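Local structure of ER-derived vesicles protein ERV41 (Saccharomyces cerevisiae, 3ZLC) at residues L50-L55 with S122-R127; V20-D25 with F161-F166; L35-R40 with G130-T135; D41-R46 with N126-E131. The protein helps carry cargo between the endoplasmic reticulum and Golgi as a constituent of COPII-coated vesicles, being required for efficient transport of a subset of secretory proteins. All coordinates share one frame; numbering follows the deposited sequence. Where two conformers were deposited one is given.

Interaction 1. Residues L50-L55 with S122-R127; sequences LEELQL and SIPVNR
Glu-52 and Ile-123 form the nearest backbone pair, their CA atoms 5.8 Å apart, at the place where edge strand 53-57 joins strand 117-126 in the six-stranded mixed sheet of the lumenal domain. A type I beta turn from Leu-50 to Leu-53 leads the chain into this antiparallel pairing. A water bridges the backbones: water 1 donates to Glu-52 O at 2.7 Å and accepts from Ser-122 N at 2.9 Å. A direct backbone hydrogen bond between the two strands joins Gln-54 to Phe-120. Leu-53 and Ile-123 carry the apolar part, their side chains crossing at about a right angle. With CG1 of Ile-123 anti to its own carbonyl carbon (chi1 -51°) and CD1 extended beyond it, the tip of the isoleucine meets both methyls of Leu-53. Leu-53 also touches Met-24 of strand 19-28, which lies beyond strand 117-126, and Ile-37 of the other sheet, which places this pair in the core between the two sheets. Towards the surface, Glu-52 passes obliquely over Pro-124. It does so through the aliphatic part of its chain, with Glu-52 CG resting 4.0 Å from Pro-124 CD.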
loop_
_atom_site.group_PDB
_atom_site.type_symbol
_atom_site.label_atom_id
_atom_site.label_comp_id
_atom_site.label_asym_id
_atom_site.label_seq_id
_atom_site.Cartn_x
_atom_site.Cartn_y
_atom_site.Cartn_z
ATOM N N LEU A 50 -2.812 5.067 -14.218
ATOM C CA LEU A 50 -1.675 5.695 -14.859
ATOM C C LEU A 50 -1.524 7.105 -14.332
ATOM O O LEU A 50 -0.531 7.434 -13.680
ATOM C CB LEU A 50 -1.856 5.696 -16.376
ATOM C CG LEU A 50 -1.646 4.336 -17.048
ATOM C CD1 LEU A 50 -2.076 4.362 -18.502
ATOM C CD2 LEU A 50 -0.188 3.907 -16.940
ATOM N N GLU A 51 -2.539 7.924 -14.580
ATOM C CA GLU A 51 -2.449 9.351 -14.311
ATOM C C GLU A 51 -2.610 9.740 -12.842
ATOM O O GLU A 51 -2.224 10.844 -12.466
ATOM C CB GLU A 51 -3.428 10.140 -15.199
ATOM C CG GLU A 51 -4.903 9.851 -14.954
ATOM C CD GLU A 51 -5.811 10.736 -15.795
ATOM O OE1 GLU A 51 -5.838 10.562 -17.033
ATOM O OE2 GLU A 51 -6.504 11.602 -15.213
ATOM N N GLU A 52 -3.158 8.853 -12.008
ATOM C CA GLU A 52 -3.457 9.232 -10.620
ATOM C C GLU A 52 -2.269 9.069 -9.678
ATOM O O GLU A 52 -2.322 9.509 -8.527
ATOM C CB GLU A 52 -4.654 8.449 -10.061
ATOM C CG GLU A 52 -6.014 8.931 -10.547
ATOM C CD GLU A 52 -6.624 7.992 -11.559
ATOM O OE1 GLU A 52 -5.855 7.232 -12.191
ATOM O OE2 GLU A 52 -7.864 8.014 -11.722
ATOM N N LEU A 53 -1.209 8.419 -10.155
ATOM C CA LEU A 53 -0.045 8.185 -9.308
ATOM C C LEU A 53 1.227 8.702 -9.945
ATOM O O LEU A 53 1.348 8.770 -11.172
ATOM C CB LEU A 53 0.124 6.697 -8.993
ATOM C CG LEU A 53 -0.975 5.969 -8.233
ATOM C CD1 LEU A 53 -0.747 4.455 -8.287
ATOM C CD2 LEU A 53 -1.065 6.442 -6.774
ATOM N N GLN A 54 2.175 9.094 -9.109
ATOM C CA GLN A 54 3.512 9.412 -9.587
ATOM C C GLN A 54 4.386 8.189 -9.362
ATOM O O GLN A 54 4.318 7.567 -8.297
ATOM C CB GLN A 54 4.074 10.622 -8.838
ATOM C CG GLN A 54 3.353 11.917 -9.187
ATOM C CD GLN A 54 3.290 12.138 -10.688
ATOM O OE1 GLN A 54 2.214 12.181 -11.279
ATOM N NE2 GLN A 54 4.450 12.262 -11.311
ATOM N N LEU A 55 5.176 7.831 -10.363
ATOM C CA LEU A 55 6.145 6.744 -10.236
ATOM C C LEU A 55 7.516 7.364 -10.470
ATOM O O LEU A 55 7.797 7.879 -11.550
ATOM C CB LEU A 55 5.876 5.628 -11.251
ATOM C CG LEU A 55 4.892 4.549 -10.787
ATOM C CD1 LEU A 55 3.487 5.114 -10.731
ATOM C CD2 LEU A 55 4.935 3.314 -11.686
ATOM N N SER A 122 -3.018 9.798 -4.847
ATOM C CA SER A 122 -4.329 9.480 -4.306
ATOM C C SER A 122 -5.248 9.026 -5.431
ATOM O O SER A 122 -5.353 9.690 -6.459
ATOM C CB SER A 122 -4.907 10.698 -3.580
ATOM O OG SER A 122 -4.231 10.895 -2.355
ATOM N N ILE A 123 -5.894 7.879 -5.241
ATOM C CA ILE A 123 -6.743 7.308 -6.288
ATOM C C ILE A 123 -8.205 7.247 -5.853
ATOM O O ILE A 123 -8.522 6.569 -4.879
ATOM C CB ILE A 123 -6.317 5.862 -6.626
ATOM C CG1 ILE A 123 -4.814 5.784 -6.900
ATOM C CG2 ILE A 123 -7.115 5.330 -7.828
ATOM C CD1 ILE A 123 -4.283 4.354 -7.041
ATOM N N PRO A 124 -9.102 7.929 -6.592
ATOM C CA PRO A 124 -10.534 7.798 -6.305
ATOM C C PRO A 124 -11.051 6.450 -6.793
ATOM O O PRO A 124 -10.887 6.107 -7.963
ATOM C CB PRO A 124 -11.169 8.937 -7.120
ATOM C CG PRO A 124 -10.240 9.158 -8.257
ATOM C CD PRO A 124 -8.844 8.835 -7.728
ATOM N N VAL A 125 -11.654 5.680 -5.901
ATOM C CA VAL A 125 -12.235 4.406 -6.305
ATOM C C VAL A 125 -13.686 4.351 -5.840
ATOM O O VAL A 125 -14.093 5.098 -4.937
ATOM C CB VAL A 125 -11.434 3.201 -5.740
ATOM C CG1 VAL A 125 -9.992 3.236 -6.208
ATOM C CG2 VAL A 125 -11.487 3.182 -4.202
ATOM N N ASN A 126 -14.478 3.485 -6.455
ATOM C CA ASN A 126 -15.831 3.281 -5.956
ATOM C C ASN A 126 -15.701 2.697 -4.566
ATOM O O ASN A 126 -14.805 1.875 -4.326
ATOM C CB ASN A 126 -16.612 2.331 -6.867
ATOM C CG ASN A 126 -16.831 2.901 -8.252
ATOM O OD1 ASN A 126 -17.196 4.065 -8.404
ATOM N ND2 ASN A 126 -16.603 2.079 -9.275
ATOM N N ARG A 127 -16.564 3.122 -3.644
ATOM C CA ARG A 127 -16.507 2.635 -2.265
ATOM C C ARG A 127 -17.249 1.301 -2.187
ATOM O O ARG A 127 -18.330 1.195 -1.580
ATOM C CB ARG A 127 -17.103 3.673 -1.295
ATOM C CG ARG A 127 -16.773 3.433 0.189
ATOM C CD ARG A 127 -17.448 4.455 1.136
ATOM N NE ARG A 127 -17.277 4.025 2.529
ATOM C CZ ARG A 127 -16.284 4.413 3.324
ATOM N NH1 ARG A 127 -15.365 5.280 2.885
ATOM N NH2 ARG A 127 -16.208 3.938 4.561
HETATM O O HOH W 1 -2.495 11.679 -6.997
#

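Interaction 2. Residues V20-D25 with F161-F166; sequences VQINMD and FSFGDF
Asn-23 and Ser-162 are brought together by their first torsions. CG of Asn-23 lies anti to its carbonyl carbon, while OG of Ser-162 sits between its own backbone N and carbonyl carbon (chi1 64°). The amide nitrogen then has two acceptors, both within 7° of the amide plane: Asn-23 ND2 donates to Ser-162 OG at 2.8 Å and to Gly-164 O at 2.9 Å. These two bonds fix the rotation of the amide, whose OD1 accepts from water 2 and also pairs with Ser-122 OG; Ser-162 OG is further bonded to Glu-160 OE2. The backbones are antiparallel, at 167° and 4.7 Å between the segment axes. Asn-23 and Ser-162 form the hydrogen-bonded pair, and Gly-164 N extends the pairing to Gln-21 O at 2.8 Å. On the other face of the sheet, Ile-22 lies alongside two aromatic rings, with Ile-22 CG2 3.6 Å from Phe-161 CE1 and Ile-22 CG1 3.9 Å from Phe-163 CE2. Met-24 CG approaches the edge of the Phe-161 ring. Strand 19-28 lies between strands 117-126 and 156-163, and its apolar face, with the two phenylalanines, packs against Phe-236 and Tyr-238 of strand 233-240 in the second sheet.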
loop_
_atom_site.group_PDB
_atom_site.type_symbol
_atom_site.label_atom_id
_atom_site.label_comp_id
_atom_site.label_asym_id
_atom_site.label_seq_id
_atom_site.Cartn_x
_atom_site.Cartn_y
_atom_site.Cartn_z
ATOM N N VAL A 20 -14.339 6.849 -2.574
ATOM C CA VAL A 20 -13.359 7.143 -1.533
ATOM C C VAL A 20 -11.987 7.274 -2.185
ATOM O O VAL A 20 -11.721 6.619 -3.200
ATOM C CB VAL A 20 -13.344 6.035 -0.450
ATOM C CG1 VAL A 20 -12.851 4.700 -1.042
ATOM C CG2 VAL A 20 -12.489 6.460 0.759
ATOM N N GLN A 21 -11.131 8.143 -1.648
ATOM C CA GLN A 21 -9.740 8.225 -2.118
ATOM C C GLN A 21 -8.868 7.198 -1.411
ATOM O O GLN A 21 -8.911 7.087 -0.186
ATOM C CB GLN A 21 -9.147 9.618 -1.842
ATOM C CG GLN A 21 -9.897 10.749 -2.522
ATOM C CD GLN A 21 -9.578 10.824 -3.996
ATOM O OE1 GLN A 21 -10.460 11.006 -4.834
ATOM N NE2 GLN A 21 -8.305 10.687 -4.321
ATOM N N ILE A 22 -8.070 6.452 -2.174
ATOM C CA ILE A 22 -7.026 5.630 -1.570
ATOM C C ILE A 22 -5.717 6.389 -1.683
ATOM O O ILE A 22 -5.289 6.749 -2.791
ATOM C CB ILE A 22 -6.896 4.252 -2.252
ATOM C CG1 ILE A 22 -8.203 3.468 -2.099
ATOM C CG2 ILE A 22 -5.754 3.465 -1.630
ATOM C CD1 ILE A 22 -8.164 2.041 -2.697
ATOM N N ASN A 23 -5.086 6.655 -0.540
ATOM C CA ASN A 23 -3.854 7.439 -0.520
ATOM C C ASN A 23 -2.693 6.496 -0.282
ATOM O O ASN A 23 -2.720 5.697 0.655
ATOM C CB ASN A 23 -3.888 8.490 0.591
ATOM C CG ASN A 23 -5.212 9.209 0.674
ATOM O OD1 ASN A 23 -5.610 9.918 -0.263
ATOM N ND2 ASN A 23 -5.904 9.047 1.803
ATOM N N MET A 24 -1.658 6.594 -1.110
ATOM C CA MET A 24 -0.565 5.630 -1.073
ATOM C C MET A 24 0.800 6.313 -1.226
ATOM O O MET A 24 0.949 7.234 -2.019
ATOM C CB MET A 24 -0.763 4.610 -2.198
ATOM C CG MET A 24 -0.121 3.273 -1.941
ATOM S SD MET A 24 -0.230 2.127 -3.333
ATOM C CE MET A 24 -0.687 3.264 -4.648
ATOM N N ASP A 25 1.787 5.840 -0.483
ATOM C CA ASP A 25 3.145 6.308 -0.654
ATOM C C ASP A 25 3.953 5.084 -0.298
ATOM O O ASP A 25 3.976 4.661 0.859
ATOM C CB ASP A 25 3.455 7.476 0.287
ATOM C CG ASP A 25 4.833 8.075 0.012
ATOM O OD1 ASP A 25 5.825 7.307 -0.007
ATOM O OD2 ASP A 25 4.916 9.287 -0.232
ATOM N N PHE A 161 -0.667 4.286 3.614
ATOM C CA PHE A 161 -1.768 3.645 2.910
ATOM C C PHE A 161 -3.030 3.948 3.716
ATOM O O PHE A 161 -3.200 3.432 4.819
ATOM C CB PHE A 161 -1.569 2.134 2.792
ATOM C CG PHE A 161 -2.555 1.491 1.875
ATOM C CD1 PHE A 161 -2.429 1.645 0.501
ATOM C CD2 PHE A 161 -3.632 0.764 2.378
ATOM C CE1 PHE A 161 -3.347 1.072 -0.369
ATOM C CE2 PHE A 161 -4.551 0.191 1.520
ATOM C CZ PHE A 161 -4.414 0.349 0.144
ATOM N N SER A 162 -3.885 4.819 3.190
ATOM C CA SER A 162 -5.033 5.310 3.956
ATOM C C SER A 162 -6.214 5.498 3.018
ATOM O O SER A 162 -6.050 5.485 1.779
ATOM C CB SER A 162 -4.694 6.637 4.653
ATOM O OG SER A 162 -4.423 7.647 3.696
ATOM N N PHE A 163 -7.394 5.665 3.612
ATOM C CA PHE A 163 -8.653 5.838 2.879
ATOM C C PHE A 163 -9.279 7.133 3.320
ATOM O O PHE A 163 -9.494 7.350 4.532
ATOM C CB PHE A 163 -9.629 4.711 3.232
ATOM C CG PHE A 163 -9.156 3.352 2.804
ATOM C CD1 PHE A 163 -8.306 2.614 3.610
ATOM C CD2 PHE A 163 -9.532 2.832 1.570
ATOM C CE1 PHE A 163 -7.850 1.356 3.213
ATOM C CE2 PHE A 163 -9.082 1.565 1.157
ATOM C CZ PHE A 163 -8.240 0.834 1.983
ATOM N N GLY A 164 -9.584 7.998 2.356
ATOM C CA GLY A 164 -10.304 9.224 2.661
ATOM C C GLY A 164 -9.397 10.395 3.005
ATOM O O GLY A 164 -8.265 10.489 2.515
ATOM N N ASP A 165 -9.905 11.312 3.825
ATOM C CA ASP A 165 -9.149 12.502 4.194
ATOM C C ASP A 165 -8.245 12.231 5.406
ATOM O O ASP A 165 -8.664 11.609 6.380
ATOM C CB ASP A 165 -10.123 13.625 4.552
ATOM C CG ASP A 165 -10.949 14.076 3.362
ATOM O OD1 ASP A 165 -10.428 14.032 2.235
ATOM O OD2 ASP A 165 -12.121 14.457 3.555
ATOM N N PHE A 166 -7.015 12.718 5.369
ATOM C CA PHE A 166 -6.141 12.520 6.518
ATOM C C PHE A 166 -6.711 13.321 7.690
ATOM O O PHE A 166 -7.388 14.337 7.492
ATOM C CB PHE A 166 -4.700 12.923 6.198
ATOM C CG PHE A 166 -3.671 11.944 6.716
ATOM C CD1 PHE A 166 -3.544 10.673 6.146
ATOM C CD2 PHE A 166 -2.834 12.290 7.777
ATOM C CE1 PHE A 166 -2.601 9.761 6.625
ATOM C CE2 PHE A 166 -1.877 11.393 8.254
ATOM C CZ PHE A 166 -1.766 10.120 7.678
HETATM O O HOH W 2 -7.389 12.018 -0.130
#

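Interaction 3. Residues L35-R40 with G130-T135; sequences LQINVR and GELQIT
Gln-36 O is gripped by two donors: Thr-135 N at 3.0 Å, close to the line of the carbonyl bond, and water 3 at 3.1 Å. The same water accepts from Asn-38 ND2 and is bonded to Thr-135 OG1, so it ties polar groups of both strands together on one face. Asn-38 ND2 spends its other N-H within its own strand, on Gln-36 OE1 at 2.9 Å, arriving above the plane of that carbonyl. The backbones form a regular antiparallel pair inside the second, mixed sheet, 169° and 4.7 Å between the segment axes, and six hydrogen bonds join them at Gln-36/Thr-135, Asn-38/Gln-133 and Arg-40/Glu-131. At the last pair, Glu-131 OE1 lies at the edge of the Arg-40 guanidinium in a long salt bridge, 3.7 Å from NH2 of Arg-40. Glu-131 OE2 accepts a hydrogen bond of 2.7 Å from Gln-133 NE2, which comes from above the carboxylate plane. The opposite face is apolar. CG of Leu-132 is anti to its backbone N (chi1 173°), and its CD1 branch lies 3.6 Å from Val-39 CG2 and 3.7 Å from Ile-37 CG2. Ile-37 and Ile-134 lie side by side, pointing the same way; Ile-37 touches Val-119 of strand 117-126.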
loop_
_atom_site.group_PDB
_atom_site.type_symbol
_atom_site.label_atom_id
_atom_site.label_comp_id
_atom_site.label_asym_id
_atom_site.label_seq_id
_atom_site.Cartn_x
_atom_site.Cartn_y
_atom_site.Cartn_z
ATOM N N LEU A 35 6.851 -1.849 -13.733
ATOM C CA LEU A 35 5.663 -1.983 -12.887
ATOM C C LEU A 35 4.379 -1.556 -13.578
ATOM O O LEU A 35 4.386 -0.642 -14.416
ATOM C CB LEU A 35 5.832 -1.164 -11.596
ATOM C CG LEU A 35 6.976 -1.613 -10.685
ATOM C CD1 LEU A 35 7.066 -0.748 -9.432
ATOM C CD2 LEU A 35 6.836 -3.087 -10.326
ATOM N N GLN A 36 3.278 -2.219 -13.225
ATOM C CA GLN A 36 1.952 -1.729 -13.583
ATOM C C GLN A 36 1.066 -1.734 -12.337
ATOM O O GLN A 36 1.204 -2.593 -11.451
ATOM C CB GLN A 36 1.331 -2.560 -14.713
ATOM C CG GLN A 36 0.897 -3.967 -14.308
ATOM C CD GLN A 36 0.061 -4.648 -15.382
ATOM O OE1 GLN A 36 -0.880 -4.057 -15.920
ATOM N NE2 GLN A 36 0.403 -5.894 -15.700
ATOM N N ILE A 37 0.168 -0.760 -12.253
ATOM C CA ILE A 37 -0.703 -0.643 -11.084
ATOM C C ILE A 37 -2.144 -0.654 -11.586
ATOM O O ILE A 37 -2.507 0.167 -12.444
ATOM C CB ILE A 37 -0.374 0.628 -10.300
ATOM C CG1 ILE A 37 1.084 0.573 -9.822
ATOM C CG2 ILE A 37 -1.328 0.827 -9.106
ATOM C CD1 ILE A 37 1.521 1.802 -9.138
ATOM N N ASN A 38 -2.935 -1.617 -11.103
ATOM C CA ASN A 38 -4.325 -1.771 -11.530
ATOM C C ASN A 38 -5.300 -1.651 -10.355
ATOM O O ASN A 38 -4.959 -1.990 -9.219
ATOM C CB ASN A 38 -4.531 -3.136 -12.192
ATOM C CG ASN A 38 -3.914 -3.224 -13.589
ATOM O OD1 ASN A 38 -4.556 -2.892 -14.590
ATOM N ND2 ASN A 38 -2.666 -3.691 -13.659
ATOM N N VAL A 39 -6.512 -1.183 -10.641
ATOM C CA VAL A 39 -7.599 -1.203 -9.665
ATOM C C VAL A 39 -8.708 -2.040 -10.285
ATOM O O VAL A 39 -8.973 -1.958 -11.497
ATOM C CB VAL A 39 -8.137 0.212 -9.317
ATOM C CG1 VAL A 39 -9.431 0.111 -8.514
ATOM C CG2 VAL A 39 -7.131 0.983 -8.511
ATOM N N ARG A 40 -9.338 -2.893 -9.491
ATOM C CA ARG A 40 -10.572 -3.488 -9.971
ATOM C C ARG A 40 -11.546 -3.612 -8.823
ATOM O O ARG A 40 -11.138 -3.619 -7.659
ATOM C CB ARG A 40 -10.332 -4.825 -10.665
ATOM C CG ARG A 40 -9.626 -5.857 -9.829
ATOM C CD ARG A 40 -10.071 -7.236 -10.276
ATOM N NE ARG A 40 -9.494 -8.303 -9.461
ATOM C CZ ARG A 40 -9.651 -9.601 -9.706
ATOM N NH1 ARG A 40 -10.366 -9.999 -10.750
ATOM N NH2 ARG A 40 -9.088 -10.497 -8.907
ATOM N N GLY A 130 -13.040 -4.065 -3.474
ATOM C CA GLY A 130 -12.169 -3.999 -4.637
ATOM C C GLY A 130 -10.743 -4.329 -4.272
ATOM O O GLY A 130 -10.469 -4.793 -3.162
ATOM N N GLU A 131 -9.821 -4.071 -5.196
ATOM C CA GLU A 131 -8.432 -4.445 -4.964
ATOM C C GLU A 131 -7.495 -3.537 -5.772
ATOM O O GLU A 131 -7.774 -3.222 -6.926
ATOM C CB GLU A 131 -8.266 -5.933 -5.321
ATOM C CG GLU A 131 -6.853 -6.425 -5.555
ATOM C CD GLU A 131 -6.837 -7.886 -5.978
ATOM O OE1 GLU A 131 -7.924 -8.494 -6.082
ATOM O OE2 GLU A 131 -5.743 -8.431 -6.203
ATOM N N LEU A 132 -6.416 -3.085 -5.135
ATOM C CA LEU A 132 -5.361 -2.337 -5.817
ATOM C C LEU A 132 -4.163 -3.269 -5.975
ATOM O O LEU A 132 -3.718 -3.867 -4.991
ATOM C CB LEU A 132 -4.951 -1.148 -4.958
ATOM C CG LEU A 132 -3.748 -0.342 -5.428
ATOM C CD1 LEU A 132 -4.113 0.427 -6.666
ATOM C CD2 LEU A 132 -3.323 0.602 -4.325
ATOM N N GLN A 133 -3.641 -3.385 -7.199
ATOM C CA GLN A 133 -2.601 -4.363 -7.526
ATOM C C GLN A 133 -1.347 -3.685 -8.078
ATOM O O GLN A 133 -1.420 -2.909 -9.041
ATOM C CB GLN A 133 -3.127 -5.368 -8.579
ATOM C CG GLN A 133 -4.480 -6.017 -8.233
ATOM C CD GLN A 133 -4.944 -7.003 -9.294
ATOM O OE1 GLN A 133 -4.636 -6.843 -10.471
ATOM N NE2 GLN A 133 -5.676 -8.033 -8.877
ATOM N N ILE A 134 -0.198 -3.993 -7.476
ATOM C CA ILE A 134 1.097 -3.597 -8.031
ATOM C C ILE A 134 1.841 -4.857 -8.505
ATOM O O ILE A 134 2.271 -5.660 -7.675
ATOM C CB ILE A 134 1.954 -2.910 -6.957
ATOM C CG1 ILE A 134 1.205 -1.707 -6.360
ATOM C CG2 ILE A 134 3.306 -2.492 -7.521
ATOM C CD1 ILE A 134 1.943 -1.052 -5.195
ATOM N N THR A 135 1.984 -5.030 -9.819
ATOM C CA THR A 135 2.640 -6.207 -10.387
ATOM C C THR A 135 3.607 -5.836 -11.513
ATOM O O THR A 135 3.776 -4.651 -11.852
ATOM C CB THR A 135 1.619 -7.241 -10.950
ATOM O OG1 THR A 135 0.957 -6.681 -12.089
ATOM C CG2 THR A 135 0.584 -7.628 -9.911
HETATM O O HOH W 3 -0.966 -4.757 -11.608
#

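Interaction 4. Residues D41-R46 with N126-E131; sequences DQTMDR and NRVSGE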
loop_
_atom_site.group_PDB
_atom_site.type_symbol
_atom_site.label_atom_id
_atom_site.label_comp_id
_atom_site.label_asym_id
_atom_site.label_seq_id
_atom_site.Cartn_x
_atom_site.Cartn_y
_atom_site.Cartn_z
ATOM N N ASP A 41 -12.836 -3.673 -9.139
ATOM C CA ASP A 41 -13.834 -3.838 -8.087
ATOM C C ASP A 41 -15.020 -4.656 -8.566
ATOM O O ASP A 41 -15.031 -5.144 -9.700
ATOM C CB ASP A 41 -14.250 -2.483 -7.472
ATOM C CG ASP A 41 -14.910 -1.536 -8.477
ATOM O OD1 ASP A 41 -15.733 -1.987 -9.298
ATOM O OD2 ASP A 41 -14.616 -0.323 -8.425
ATOM N N GLN A 42 -16.014 -4.812 -7.700
ATOM C CA GLN A 42 -17.201 -5.585 -8.042
ATOM C C GLN A 42 -17.840 -5.093 -9.337
ATOM O O GLN A 42 -18.288 -5.888 -10.161
ATOM C CB GLN A 42 -18.215 -5.503 -6.906
ATOM C CG GLN A 42 -17.587 -5.509 -5.538
ATOM C CD GLN A 42 -18.420 -6.256 -4.526
ATOM O OE1 GLN A 42 -18.031 -7.322 -4.049
ATOM N NE2 GLN A 42 -19.574 -5.699 -4.185
ATOM N N THR A 43 -17.844 -3.779 -9.521
ATOM C CA THR A 43 -18.534 -3.160 -10.645
ATOM C C THR A 43 -17.734 -3.216 -11.945
ATOM O O THR A 43 -18.313 -3.315 -13.026
ATOM C CB THR A 43 -18.888 -1.686 -10.338
ATOM O OG1 THR A 43 -17.692 -0.897 -10.307
ATOM C CG2 THR A 43 -19.605 -1.569 -8.993
ATOM N N MET A 44 -16.410 -3.147 -11.849
ATOM C CA MET A 44 -15.600 -3.034 -13.062
ATOM C C MET A 44 -14.446 -4.024 -13.222
ATOM O O MET A 44 -13.918 -4.578 -12.251
ATOM C CB MET A 44 -15.086 -1.596 -13.259
ATOM C CG MET A 44 -14.570 -0.914 -12.004
ATOM S SD MET A 44 -13.309 0.329 -12.345
ATOM C CE MET A 44 -11.851 -0.601 -11.882
ATOM N N ASP A 45 -14.076 -4.229 -14.483
ATOM C CA ASP A 45 -12.887 -4.973 -14.855
ATOM C C ASP A 45 -11.664 -4.128 -14.507
ATOM O O ASP A 45 -11.795 -2.944 -14.187
ATOM C CB ASP A 45 -12.918 -5.246 -16.359
ATOM C CG ASP A 45 -12.185 -6.515 -16.737
ATOM O OD1 ASP A 45 -12.442 -7.563 -16.099
ATOM O OD2 ASP A 45 -11.350 -6.460 -17.666
ATOM N N ARG A 46 -10.481 -4.735 -14.567
ATOM C CA ARG A 46 -9.231 -4.026 -14.281
ATOM C C ARG A 46 -9.092 -2.699 -15.014
ATOM O O ARG A 46 -9.203 -2.634 -16.243
ATOM C CB ARG A 46 -8.022 -4.898 -14.608
ATOM C CG ARG A 46 -7.931 -6.136 -13.754
ATOM C CD ARG A 46 -6.523 -6.359 -13.228
ATOM N NE ARG A 46 -6.122 -7.755 -13.385
ATOM C CZ ARG A 46 -6.641 -8.766 -12.691
ATOM N NH1 ARG A 46 -7.583 -8.545 -11.786
ATOM N NH2 ARG A 46 -6.218 -10.005 -12.903
ATOM N N ASN A 126 -14.478 3.485 -6.455
ATOM C CA ASN A 126 -15.831 3.281 -5.956
ATOM C C ASN A 126 -15.701 2.697 -4.566
ATOM O O ASN A 126 -14.805 1.875 -4.326
ATOM C CB ASN A 126 -16.612 2.331 -6.867
ATOM C CG ASN A 126 -16.831 2.901 -8.252
ATOM O OD1 ASN A 126 -17.196 4.065 -8.404
ATOM N ND2 ASN A 126 -16.603 2.079 -9.275
ATOM N N ARG A 127 -16.564 3.122 -3.644
ATOM C CA ARG A 127 -16.507 2.635 -2.265
ATOM C C ARG A 127 -17.249 1.301 -2.187
ATOM O O ARG A 127 -18.330 1.195 -1.580
ATOM C CB ARG A 127 -17.103 3.673 -1.295
ATOM C CG ARG A 127 -16.773 3.433 0.189
ATOM C CD ARG A 127 -17.448 4.455 1.136
ATOM N NE ARG A 127 -17.277 4.025 2.529
ATOM C CZ ARG A 127 -16.284 4.413 3.324
ATOM N NH1 ARG A 127 -15.365 5.280 2.885
ATOM N NH2 ARG A 127 -16.208 3.938 4.561
ATOM N N VAL A 128 -16.678 0.293 -2.846
ATOM C CA VAL A 128 -17.209 -1.072 -2.829
ATOM C C VAL A 128 -16.023 -2.022 -2.687
ATOM O O VAL A 128 -14.872 -1.600 -2.785
ATOM C CB VAL A 128 -17.994 -1.421 -4.128
ATOM C CG1 VAL A 128 -19.258 -0.586 -4.251
ATOM C CG2 VAL A 128 -17.108 -1.240 -5.357
ATOM N N SER A 129 -16.292 -3.301 -2.451
ATOM C CA SER A 129 -15.214 -4.283 -2.368
ATOM C C SER A 129 -14.344 -4.238 -3.638
ATOM O O SER A 129 -14.847 -4.336 -4.753
ATOM C CB SER A 129 -15.787 -5.688 -2.172
ATOM O OG SER A 129 -14.738 -6.633 -2.087
ATOM N N GLY A 130 -13.040 -4.065 -3.474
ATOM C CA GLY A 130 -12.169 -3.999 -4.637
ATOM C C GLY A 130 -10.743 -4.329 -4.272
ATOM O O GLY A 130 -10.469 -4.793 -3.162
ATOM N N GLU A 131 -9.821 -4.071 -5.196
ATOM C CA GLU A 131 -8.432 -4.445 -4.964
ATOM C C GLU A 131 -7.495 -3.537 -5.772
ATOM O O GLU A 131 -7.774 -3.222 -6.926
ATOM C CB GLU A 131 -8.266 -5.933 -5.321
ATOM C CG GLU A 131 -6.853 -6.425 -5.555
ATOM C CD GLU A 131 -6.837 -7.886 -5.978
ATOM O OE1 GLU A 131 -7.924 -8.494 -6.082
ATOM O OE2 GLU A 131 -5.743 -8.431 -6.203
HETATM O O HOH W 4 -13.300 -0.017 -5.561
#
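An Asx motif at the end of strand 35-41 meets Asn-126, Val-128 and Gly-130 through its first residue, Asp-41, in the surface connection that carries strand 117-126 over into strand 130-136. Within the motif, Asp-41 OD1 accepts from Met-44 N at 2.9 Å and, weakly, from Thr-43 N, closing the loop onto its first residue. CG of Asp-41 stands between its own backbone N and carbonyl carbon (chi1 62°), which puts CG on the side facing Asn-126 and Val-128. The other oxygen serves the contact: Asn-126 ND2 donates to Asp-41 OD2 at 3.2 Å, arriving on the syn side and 23° out of the carboxylate plane. Water 4 backs up this link by donating both to Asp-41 OD2 and to Asn-126 O. Val-128 CG2 packs against the aliphatic part of Asp-41, 3.8 Å from Asp-41 CB. Asp-41 and Gly-130 form an antiparallel non-hydrogen-bonded pair, the last step of the pairing of strands 35-41 and 130-136. Their CA atoms come within 3.8 Å of each other, a close approach made where Gly-130 has no side chain to oppose Asp-41 CB. The next residue supplies the backbone bond. Gln-42 N donates to Ser-129 O at 3.2 Å, almost in line with the carbonyl (C=O...N angle 175°). Its side chain also folds over Ser-129, with Gln-42 OE1 3.4 Å from Ser-129 CB.

How the interactions relate
Interactions 1 and 2 lie in the six-stranded sheet, where strand 117-126 of interaction 1 adjoins strand 19-28 of interaction 2: Ile-123 O of interaction 1 and Ile-22 N of interaction 2 are 2.7 Å apart, a probable hydrogen bond. Interaction 3 belongs to the second sheet and meets both across the core, where Leu-53 CD1 lies 3.6 Å from Ile-37 CD1, and Phe-161 CE1 lies 4.0 Å from Leu-132 CD2. Interaction 4 continues interaction 3 outward through Gly-130 and Glu-131, and shares Asn-126 and Arg-127 with interaction 1, so it sits where the chain passes between the sheets. Its centre is about 17 Å from that of the chain, against 10 to 12 Å for the others.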